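Putative gamma-glutamylcyclotransferase PH0828 (Pyrococcus horikoshii, PDB 1V30) is of unproven function but probably acts as a gamma-glutamylcyclotransferase, an enzyme that releases gamma-glutamyl groups as 5-oxoproline. Local coordinates at residues S7-G19 with V86-W98. Sequence-based numbering, arbitrary orientation.
Sequences SVRIAVYGTLRKG and VSTKFGKAFLWEW
Strands 8-12 and 93-98 run in the same general direction, 42° apart, and share a single parallel bridge at Ile10 and Phe94, where Phe94 N donates to Arg9 O (2.8 Å) and Ala11 N to Phe94 O (2.8 Å). Beyond it the backbones splay, and a water takes over, donating to Ala11 O and accepting from Trp96 N. At the start of the pair, Arg9 NH1 donates to Lys92 O (2.8 Å, N-H...O angle 151°), which lies at the edge of the guanidinium, a little out of its plane. Phe90 O lies over the centre of one face of that group, 3.3 Å above it; with CG anti to the backbone N (chi1 -171°) and a bend at chi3, the chain runs over Ala93 CB and brings the guanidinium to the 88-91 turn and the residue after it. A methionine in place of Arg9 would probably leave Lys92 O without this donor and Phe90 O without the flat group beneath it. Val8 CG1 packs tightly on Phe94 CD1 (3.4 Å), the two side chains at about a right angle. Val12 CG1 comes at the edge of the Trp96 ring, near its plane, while Ile10 CG2 and Leu16 CD1 approach it obliquely, at CH2 and CZ3; Trp96 NE1 bonds to Asn73. Tyr13 OH donates to Trp96 O (2.7 Å), which lies at the ring's edge and in its plane; Leu95 CD1 meets CD1 of the same ring. Residues 13-16 probably bind substrate, as in relatives; the amides of Tyr13 and Leu16 bond, and those of Gly14 and Thr15 bond weakly, to the sulfonate of a molecule probably from the crystallisation liquor. The Tyr13 bond joins the start of this loop to strand 93-98. Strand 8-12 thus has two partners, pairing antiparallel with strand 56-64 and bridging to strand 93-98, which itself pairs antiparallel with strand 81-86.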
loop_
_atom_site.group_PDB
_atom_site.type_symbol
_atom_site.label_atom_id
_atom_site.label_comp_id
_atom_site.label_asym_id
_atom_site.label_seq_id
_atom_site.Cartn_x
_atom_site.Cartn_y
_atom_site.Cartn_z
ATOM N N SER A 7 -8.597 -2.482 -17.408
ATOM C CA SER A 7 -7.411 -1.917 -16.701
ATOM C C SER A 7 -7.845 -1.134 -15.466
ATOM O O SER A 7 -8.707 -0.258 -15.545
ATOM C CB SER A 7 -6.625 -1.003 -17.644
ATOM O OG SER A 7 -5.495 -0.447 -16.997
ATOM N N VAL A 8 -7.243 -1.455 -14.325
ATOM C CA VAL A 8 -7.564 -0.790 -13.067
ATOM C C VAL A 8 -6.331 -0.101 -12.487
ATOM O O VAL A 8 -5.234 -0.660 -12.498
ATOM C CB VAL A 8 -8.091 -1.797 -12.015
ATOM C CG1 VAL A 8 -8.489 -1.067 -10.744
ATOM C CG2 VAL A 8 -9.271 -2.572 -12.579
ATOM N N ARG A 9 -6.518 1.112 -11.980
ATOM C CA ARG A 9 -5.421 1.860 -11.381
ATOM C C ARG A 9 -5.457 1.618 -9.874
ATOM O O ARG A 9 -6.498 1.806 -9.241
ATOM C CB ARG A 9 -5.580 3.355 -11.678
ATOM C CG ARG A 9 -4.381 4.205 -11.294
ATOM C CD ARG A 9 -4.566 5.658 -11.726
ATOM N NE ARG A 9 -4.719 5.786 -13.172
ATOM C CZ ARG A 9 -5.792 6.292 -13.775
ATOM N NH1 ARG A 9 -6.824 6.729 -13.064
ATOM N NH2 ARG A 9 -5.835 6.354 -15.099
ATOM N N ILE A 10 -4.333 1.186 -9.304
ATOM C CA ILE A 10 -4.265 0.935 -7.867
ATOM C C ILE A 10 -3.114 1.699 -7.218
ATOM O O ILE A 10 -2.117 2.015 -7.877
ATOM C CB ILE A 10 -4.096 -0.578 -7.548
ATOM C CG1 ILE A 10 -2.759 -1.091 -8.088
ATOM C CG2 ILE A 10 -5.253 -1.374 -8.155
ATOM C CD1 ILE A 10 -2.483 -2.545 -7.754
ATOM N N ALA A 11 -3.265 1.998 -5.931
ATOM C CA ALA A 11 -2.254 2.714 -5.160
ATOM C C ALA A 11 -1.925 1.828 -3.967
ATOM O O ALA A 11 -2.773 1.600 -3.094
ATOM C CB ALA A 11 -2.801 4.052 -4.692
ATOM N N VAL A 12 -0.695 1.320 -3.935
ATOM C CA VAL A 12 -0.273 0.429 -2.863
ATOM C C VAL A 12 0.784 1.053 -1.960
ATOM O O VAL A 12 1.739 1.682 -2.427
ATOM C CB VAL A 12 0.220 -0.923 -3.442
ATOM C CG1 VAL A 12 -0.930 -1.600 -4.189
ATOM C CG2 VAL A 12 1.409 -0.714 -4.382
ATOM N N TYR A 13 0.591 0.883 -0.657
ATOM C CA TYR A 13 1.474 1.455 0.351
ATOM C C TYR A 13 2.259 0.430 1.149
ATOM O O TYR A 13 3.180 0.795 1.879
ATOM C CB TYR A 13 0.643 2.271 1.342
ATOM C CG TYR A 13 -0.458 1.454 2.000
ATOM C CD1 TYR A 13 -1.744 1.407 1.455
ATOM C CD2 TYR A 13 -0.211 0.712 3.161
ATOM C CE1 TYR A 13 -2.759 0.643 2.058
ATOM C CE2 TYR A 13 -1.216 -0.053 3.766
ATOM C CZ TYR A 13 -2.484 -0.078 3.212
ATOM O OH TYR A 13 -3.478 -0.791 3.850
ATOM N N GLY A 14 1.907 -0.841 1.021
ATOM C CA GLY A 14 2.583 -1.838 1.824
ATOM C C GLY A 14 3.035 -3.119 1.170
ATOM O O GLY A 14 3.991 -3.135 0.397
ATOM N N THR A 15 2.331 -4.196 1.491
ATOM C CA THR A 15 2.647 -5.536 1.023
ATOM C C THR A 15 2.846 -5.725 -0.479
ATOM O O THR A 15 3.632 -6.582 -0.901
ATOM C CB THR A 15 1.572 -6.505 1.549
ATOM O OG1 THR A 15 1.322 -6.205 2.930
ATOM C CG2 THR A 15 2.035 -7.936 1.439
ATOM N N LEU A 16 2.153 -4.926 -1.279
ATOM C CA LEU A 16 2.263 -5.019 -2.731
ATOM C C LEU A 16 3.350 -4.128 -3.348
ATOM O O LEU A 16 3.636 -4.235 -4.542
ATOM C CB LEU A 16 0.906 -4.711 -3.377
ATOM C CG LEU A 16 -0.197 -5.763 -3.184
ATOM C CD1 LEU A 16 -1.549 -5.139 -3.483
ATOM C CD2 LEU A 16 0.063 -6.966 -4.082
ATOM N N ARG A 17 3.958 -3.254 -2.551
ATOM C CA ARG A 17 5.008 -2.384 -3.080
ATOM C C ARG A 17 6.220 -3.185 -3.547
ATOM O O ARG A 17 6.450 -4.313 -3.107
ATOM C CB ARG A 17 5.445 -1.352 -2.030
ATOM C CG ARG A 17 4.469 -0.196 -1.845
ATOM C CD ARG A 17 5.052 0.887 -0.944
ATOM N NE ARG A 17 6.227 1.510 -1.555
ATOM C CZ ARG A 17 7.004 2.409 -0.958
ATOM N NH1 ARG A 17 6.748 2.811 0.278
ATOM N NH2 ARG A 17 8.051 2.906 -1.598
ATOM N N LYS A 18 6.987 -2.597 -4.459
ATOM C CA LYS A 18 8.179 -3.245 -4.984
ATOM C C LYS A 18 9.073 -3.753 -3.854
ATOM O O LYS A 18 9.386 -3.016 -2.915
ATOM C CB LYS A 18 8.963 -2.259 -5.850
ATOM C CG LYS A 18 10.308 -2.781 -6.315
ATOM C CD LYS A 18 11.060 -1.708 -7.067
ATOM C CE LYS A 18 12.547 -2.011 -7.110
ATOM N NZ LYS A 18 13.278 -0.916 -7.798
ATOM N N GLY A 19 9.479 -5.016 -3.957
ATOM C CA GLY A 19 10.346 -5.608 -2.955
ATOM C C GLY A 19 9.638 -6.162 -1.732
ATOM O O GLY A 19 10.259 -6.845 -0.915
ATOM N N VAL A 86 -9.030 6.671 -4.000
ATOM C CA VAL A 86 -8.218 7.804 -3.593
ATOM C C VAL A 86 -7.756 8.573 -4.820
ATOM O O VAL A 86 -7.676 8.030 -5.924
ATOM C CB VAL A 86 -6.962 7.365 -2.789
ATOM C CG1 VAL A 86 -7.382 6.660 -1.512
ATOM C CG2 VAL A 86 -6.084 6.453 -3.628
ATOM N N SER A 87 -7.462 9.851 -4.631
ATOM C CA SER A 87 -6.983 10.666 -5.735
ATOM C C SER A 87 -5.462 10.570 -5.795
ATOM O O SER A 87 -4.801 10.526 -4.758
ATOM C CB SER A 87 -7.384 12.129 -5.534
ATOM O OG SER A 87 -8.788 12.296 -5.604
ATOM N N THR A 88 -4.916 10.495 -7.002
ATOM C CA THR A 88 -3.468 10.464 -7.190
ATOM C C THR A 88 -3.193 11.406 -8.349
ATOM O O THR A 88 -4.113 11.771 -9.086
ATOM C CB THR A 88 -2.927 9.067 -7.570
ATOM O OG1 THR A 88 -3.097 8.841 -8.974
ATOM C CG2 THR A 88 -3.641 7.985 -6.780
ATOM N N LYS A 89 -1.938 11.797 -8.526
ATOM C CA LYS A 89 -1.606 12.704 -9.615
ATOM C C LYS A 89 -1.724 12.035 -10.978
ATOM O O LYS A 89 -1.573 12.689 -12.011
ATOM C CB LYS A 89 -0.202 13.275 -9.420
ATOM C CG LYS A 89 0.901 12.251 -9.346
ATOM C CD LYS A 89 2.190 12.942 -8.945
ATOM C CE LYS A 89 3.333 11.967 -8.823
ATOM N NZ LYS A 89 4.538 12.667 -8.312
ATOM N N PHE A 90 -2.004 10.735 -10.981
ATOM C CA PHE A 90 -2.170 9.995 -12.227
ATOM C C PHE A 90 -3.648 9.702 -12.448
ATOM O O PHE A 90 -4.016 9.060 -13.430
ATOM C CB PHE A 90 -1.414 8.666 -12.186
ATOM C CG PHE A 90 0.022 8.795 -11.790
ATOM C CD1 PHE A 90 0.428 8.488 -10.495
ATOM C CD2 PHE A 90 0.970 9.231 -12.708
ATOM C CE1 PHE A 90 1.762 8.612 -10.120
ATOM C CE2 PHE A 90 2.307 9.360 -12.341
ATOM C CZ PHE A 90 2.703 9.049 -11.044
ATOM N N GLY A 91 -4.484 10.175 -11.530
ATOM C CA GLY A 91 -5.914 9.939 -11.623
ATOM C C GLY A 91 -6.406 9.092 -10.461
ATOM O O GLY A 91 -5.617 8.635 -9.633
ATOM N N LYS A 92 -7.716 8.884 -10.388
ATOM C CA LYS A 92 -8.293 8.085 -9.315
ATOM C C LYS A 92 -7.750 6.660 -9.331
ATOM O O LYS A 92 -7.517 6.078 -10.391
ATOM C CB LYS A 92 -9.817 8.059 -9.446
ATOM C CG LYS A 92 -10.502 9.353 -9.037
ATOM C CD LYS A 92 -10.407 9.576 -7.534
ATOM C CE LYS A 92 -11.161 10.830 -7.115
ATOM N NZ LYS A 92 -11.118 11.039 -5.639
ATOM N N ALA A 93 -7.551 6.105 -8.139
ATOM C CA ALA A 93 -7.037 4.748 -8.004
ATOM C C ALA A 93 -7.684 4.057 -6.814
ATOM O O ALA A 93 -8.220 4.714 -5.919
ATOM C CB ALA A 93 -5.514 4.780 -7.822
ATOM N N PHE A 94 -7.643 2.729 -6.821
ATOM C CA PHE A 94 -8.185 1.953 -5.717
ATOM C C PHE A 94 -7.064 1.690 -4.720
ATOM O O PHE A 94 -5.898 1.531 -5.100
ATOM C CB PHE A 94 -8.756 0.623 -6.209
ATOM C CG PHE A 94 -10.023 0.767 -6.990
ATOM C CD1 PHE A 94 -10.001 0.787 -8.379
ATOM C CD2 PHE A 94 -11.238 0.908 -6.334
ATOM C CE1 PHE A 94 -11.181 0.943 -9.109
ATOM C CE2 PHE A 94 -12.421 1.067 -7.053
ATOM C CZ PHE A 94 -12.391 1.084 -8.442
ATOM N N LEU A 95 -7.431 1.643 -3.447
ATOM C CA LEU A 95 -6.487 1.401 -2.368
ATOM C C LEU A 95 -7.173 0.494 -1.359
ATOM O O LEU A 95 -8.387 0.594 -1.159
ATOM C CB LEU A 95 -6.090 2.734 -1.724
ATOM C CG LEU A 95 -5.204 2.714 -0.477
ATOM C CD1 LEU A 95 -4.244 3.893 -0.518
ATOM C CD2 LEU A 95 -6.065 2.757 0.776
ATOM N N TRP A 96 -6.406 -0.401 -0.747
ATOM C CA TRP A 96 -6.941 -1.327 0.238
ATOM C C TRP A 96 -6.738 -0.744 1.621
ATOM O O TRP A 96 -5.635 -0.766 2.166
ATOM C CB TRP A 96 -6.248 -2.681 0.121
ATOM C CG TRP A 96 -6.739 -3.492 -1.041
ATOM C CD1 TRP A 96 -7.826 -4.318 -1.063
ATOM C CD2 TRP A 96 -6.172 -3.543 -2.358
ATOM N NE1 TRP A 96 -7.969 -4.884 -2.308
ATOM C CE2 TRP A 96 -6.967 -4.424 -3.124
ATOM C CE3 TRP A 96 -5.067 -2.929 -2.967
ATOM C CZ2 TRP A 96 -6.693 -4.708 -4.465
ATOM C CZ3 TRP A 96 -4.795 -3.213 -4.303
ATOM C CH2 TRP A 96 -5.604 -4.094 -5.036
ATOM N N GLU A 97 -7.823 -0.215 2.171
ATOM C CA GLU A 97 -7.826 0.408 3.483
ATOM C C GLU A 97 -8.088 -0.609 4.590
ATOM O O GLU A 97 -9.005 -1.423 4.490
ATOM C CB GLU A 97 -8.906 1.489 3.500
ATOM C CG GLU A 97 -9.236 2.067 4.856
ATOM C CD GLU A 97 -10.361 3.073 4.763
ATOM O OE1 GLU A 97 -10.131 4.158 4.194
ATOM O OE2 GLU A 97 -11.476 2.766 5.238
ATOM N N TRP A 98 -7.282 -0.569 5.647
ATOM C CA TRP A 98 -7.484 -1.497 6.753
ATOM C C TRP A 98 -8.856 -1.170 7.352
ATOM O O TRP A 98 -9.150 -0.011 7.650
ATOM C CB TRP A 98 -6.368 -1.341 7.788
ATOM C CG TRP A 98 -6.517 -2.235 8.978
ATOM C CD1 TRP A 98 -6.647 -1.841 10.275
ATOM C CD2 TRP A 98 -6.534 -3.671 8.991
ATOM N NE1 TRP A 98 -6.743 -2.933 11.095
ATOM C CE2 TRP A 98 -6.676 -4.072 10.337
ATOM C CE3 TRP A 98 -6.438 -4.659 7.999
ATOM C CZ2 TRP A 98 -6.728 -5.420 10.721
ATOM C CZ3 TRP A 98 -6.487 -6.002 8.382
ATOM C CH2 TRP A 98 -6.632 -6.367 9.732
HETATM O O HOH W 1 -3.542 -0.326 -1.280
#